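Local coordinates for short-chain type dehydrogenase/reductase (Mycobacterium ulcerans, PDB 3SVT), which probably acts as an NAD-dependent oxidoreductase of the short-chain dehydrogenase/reductase family, transferring hydride between substrate and cofactor, at the interface of chains A and B and the interface of chains A and C. Coordinates in Å, arbitrary orientation; residue numbers count along the deposited sequence, not the author numbering. Chains: chain A/B/C, Short-chain type dehydrogenase/reductase.

Contact 1: the interface of chains A and B. Residues chain A 222-223; chain B 183, 186, 244.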
# COMPACT_ATOMS: atom_id res chain seq x y z
N PRO A 222 22.11 -7.00 8.19
CA PRO A 222 22.81 -8.29 8.03
C PRO A 222 22.70 -9.28 9.19
O PRO A 222 23.72 -9.84 9.68
CB PRO A 222 24.26 -7.87 7.78
CG PRO A 222 24.37 -6.45 8.24
CD PRO A 222 23.03 -5.92 8.59
N ARG A 223 21.48 -9.52 9.63
CA ARG A 223 21.25 -10.52 10.64
C ARG A 223 19.82 -11.04 10.57
O ARG A 223 18.93 -10.44 9.97
CB ARG A 223 21.54 -10.00 12.04
CG ARG A 223 20.47 -9.08 12.66
CD ARG A 223 20.78 -8.88 14.15
NE ARG A 223 20.02 -7.82 14.78
CZ ARG A 223 18.80 -7.97 15.30
NH1 ARG A 223 18.15 -9.14 15.25
NH2 ARG A 223 18.23 -6.94 15.90
N GLY B 183 21.15 -0.69 4.89
CA GLY B 183 21.00 -1.78 5.86
C GLY B 183 22.29 -2.56 6.10
O GLY B 183 22.58 -2.98 7.23
N TRP B 186 24.28 -1.25 8.82
CA TRP B 186 23.58 -1.15 10.11
C TRP B 186 23.00 0.22 10.34
O TRP B 186 22.80 0.60 11.48
CB TRP B 186 24.50 -1.52 11.31
CG TRP B 186 25.10 -2.89 11.29
CD1 TRP B 186 26.40 -3.20 10.99
CD2 TRP B 186 24.47 -4.14 11.64
NE1 TRP B 186 26.61 -4.56 11.11
CE2 TRP B 186 25.44 -5.16 11.51
CE3 TRP B 186 23.18 -4.49 12.04
CZ2 TRP B 186 25.17 -6.50 11.76
CZ3 TRP B 186 22.90 -5.85 12.30
CH2 TRP B 186 23.89 -6.83 12.15
N PHE B 244 15.88 -4.11 14.71
CA PHE B 244 15.54 -4.89 13.54
C PHE B 244 14.43 -4.22 12.73
O PHE B 244 13.83 -4.85 11.85
CB PHE B 244 15.09 -6.30 13.95
CG PHE B 244 15.25 -7.31 12.89
CD1 PHE B 244 16.51 -7.56 12.33
CD2 PHE B 244 14.17 -8.10 12.49
CE1 PHE B 244 16.68 -8.51 11.35
CE2 PHE B 244 14.35 -9.05 11.51
CZ PHE B 244 15.60 -9.25 10.94
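The backbone carbonyl oxygen O of A:Arg223 faces the ring rim of B:Phe244, 3.3 Å from CE1, with CZ of the same ring also close. This is a contact between a carbonyl oxygen and aromatic carbons, where the slightly positive ring edge may suit the oxygen. The same phenyl ring meets the arginine side chain: CD1 of B:Phe244 lies over one face of the guanidinium, 3.8 Å from CZ of A:Arg223, and the two planes are 28° apart. The overlap is therefore a slanted, off-centre one, at the rim of the phenyl. CG of A:Arg223 sits between its own backbone N and carbonyl carbon (chi1 78°), and the chain then runs extended to NE, bringing the guanidinium to a slant against the phenyl rim, with one face toward CD1.

On the other flank, A:Pro222 lies on B:Trp186. Its CD stands over a face of the six-membered ring, 3.5 Å from the centroid, a CH-pi contact, while CG comes to 3.6 Å from CZ2 of the indole. CD also lies 3.3 Å from O of B:Gly183, whose 3-10 turn flanks the proline. Between the two aromatic residues, CB of A:Arg223 reaches CH2 of B:Trp186 at 3.9 Å. The Pro-Arg pair thus fits between an indole and a phenyl of the neighbouring chain; repeated by two-fold symmetry, this patch probably helps hold the A-B interface of the tetramer together.

Contact 2: the interface of chains A and C. Residues chain A 116-117, 120, 166; chain C 120, 124-125, 128.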
# COMPACT_ATOMS: atom_id res chain seq x y z
N TRP A 116 -5.36 -26.33 4.09
CA TRP A 116 -5.78 -24.94 3.83
C TRP A 116 -6.95 -24.54 4.76
O TRP A 116 -6.87 -23.54 5.45
CB TRP A 116 -6.08 -24.74 2.35
CG TRP A 116 -6.81 -23.52 1.98
CD1 TRP A 116 -8.12 -23.28 2.19
CD2 TRP A 116 -6.30 -22.38 1.24
NE1 TRP A 116 -8.46 -22.06 1.67
CE2 TRP A 116 -7.37 -21.49 1.08
CE3 TRP A 116 -5.06 -22.04 0.71
CZ2 TRP A 116 -7.25 -20.26 0.41
CZ3 TRP A 116 -4.93 -20.82 0.03
CH2 TRP A 116 -6.03 -19.94 -0.10
N ARG A 117 -8.02 -25.34 4.80
CA ARG A 117 -9.18 -25.02 5.67
C ARG A 117 -8.81 -24.88 7.14
O ARG A 117 -9.34 -24.00 7.85
CB ARG A 117 -10.25 -26.12 5.63
CG ARG A 117 -11.13 -26.19 4.41
CD ARG A 117 -12.06 -27.45 4.51
NE ARG A 117 -12.25 -27.84 3.17
CZ ARG A 117 -11.87 -28.96 2.59
NH1 ARG A 117 -11.39 -30.01 3.27
NH2 ARG A 117 -12.06 -29.01 1.30
N VAL A 120 -6.95 -21.62 7.59
CA VAL A 120 -8.00 -20.59 7.62
C VAL A 120 -8.72 -20.56 8.96
O VAL A 120 -8.80 -19.53 9.59
CB VAL A 120 -9.00 -20.82 6.48
CG1 VAL A 120 -10.27 -19.93 6.63
CG2 VAL A 120 -8.33 -20.54 5.15
N VAL A 166 -2.09 -15.62 2.74
CA VAL A 166 -3.48 -15.30 2.46
C VAL A 166 -4.25 -15.03 3.76
O VAL A 166 -4.98 -14.03 3.86
CB VAL A 166 -4.15 -16.49 1.74
CG1 VAL A 166 -5.68 -16.30 1.64
CG2 VAL A 166 -3.49 -16.72 0.35
N VAL C 120 -16.43 -16.66 5.09
CA VAL C 120 -15.07 -17.18 4.89
C VAL C 120 -15.06 -18.36 3.93
O VAL C 120 -14.33 -18.35 2.95
CB VAL C 120 -14.45 -17.57 6.24
CG1 VAL C 120 -13.13 -18.37 6.05
CG2 VAL C 120 -14.19 -16.32 7.07
N VAL C 124 -13.05 -17.17 0.78
CA VAL C 124 -11.66 -17.63 0.86
C VAL C 124 -11.47 -19.01 0.23
O VAL C 124 -10.66 -19.19 -0.68
CB VAL C 124 -11.16 -17.64 2.32
CG1 VAL C 124 -9.71 -18.10 2.40
CG2 VAL C 124 -11.35 -16.22 3.00
N ASN C 125 -12.24 -19.99 0.73
CA ASN C 125 -12.16 -21.37 0.25
C ASN C 125 -12.69 -21.55 -1.17
O ASN C 125 -12.03 -22.11 -2.02
CB ASN C 125 -12.88 -22.27 1.24
CG ASN C 125 -12.22 -22.28 2.60
OD1 ASN C 125 -11.04 -21.91 2.73
ND2 ASN C 125 -12.96 -22.72 3.63
N MET C 128 -10.34 -20.15 -3.68
CA MET C 128 -9.18 -21.05 -3.81
C MET C 128 -9.50 -22.23 -4.72
O MET C 128 -8.72 -22.53 -5.62
CB MET C 128 -8.69 -21.54 -2.46
CG MET C 128 -7.39 -22.39 -2.52
SD MET C 128 -7.72 -24.14 -2.87
CE MET C 128 -8.26 -24.70 -1.26
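A:Trp116 has its CG opposite the backbone N (chi1 166°), which carries the indole off helix 113-140 toward the same helix of chain C; on that helix C:Asn125, with CG opposite its carbonyl carbon (chi1 -63°), presents its amide to the indole edge. Long helices paired across a two-fold are typical of short-chain dehydrogenase/reductase oligomers, where they contribute to a four-helix bundle with the helix carrying the YxxxK motif. Here that second helix is 163-182, and its A:Val166, which lies within the motif, sits at the margin, with CG1 4.5 Å from CG1 of C:Val124.

A hydrogen bond runs from NE1 of A:Trp116 to the amide oxygen OD1 of C:Asn125, 2.8 Å long. It is moderately bent, 138° at the hydrogen. The oxygen lies near the indole plane, so the bend lies mostly within that plane, toward CD1, but the donor is tilted away from the amide plane.

C:Met128 covers one indole face. Its CG lies 3.5 Å from the centroid of the six-membered ring, and the chain folds back so that the terminal methyl CE stands over the five-membered ring, 3.7 Å from that centroid; both are CH-pi contacts. Face packing and edge bond together should restrict the indole's rotation.

Beside the tryptophan, CG1 of C:Val124 is 3.8 Å from CZ2 of A:Trp116, and the same methyl lies 3.9 Å from CG2 of A:Val120, the two valines passing antiparallel, side by side. A:Val120 and C:Val120 meet tip to tip through their CG1 methyls at 3.3 Å, a tight contact between identical residues that places the pair next to the two-fold. The aliphatic part of A:Arg117 borders the amide nitrogen of C:Asn125.

The C-alpha centres of contact 1 and contact 2 lie about 34 Å apart, and they join chain A to two different neighbours. They have no residue in common, but one element connects them along the chain: helix 163-182 contributes to the edge of contact 2 and runs directly into the 3-10 turn 183-185 used in contact 1. Contact 1 is built from loops and turns, contact 2 mainly from helix 113-140. Since both interfaces are two-fold symmetric and the deposited assembly holds four copies, the two contacts together are consistent with a tetramer, as is common in this family.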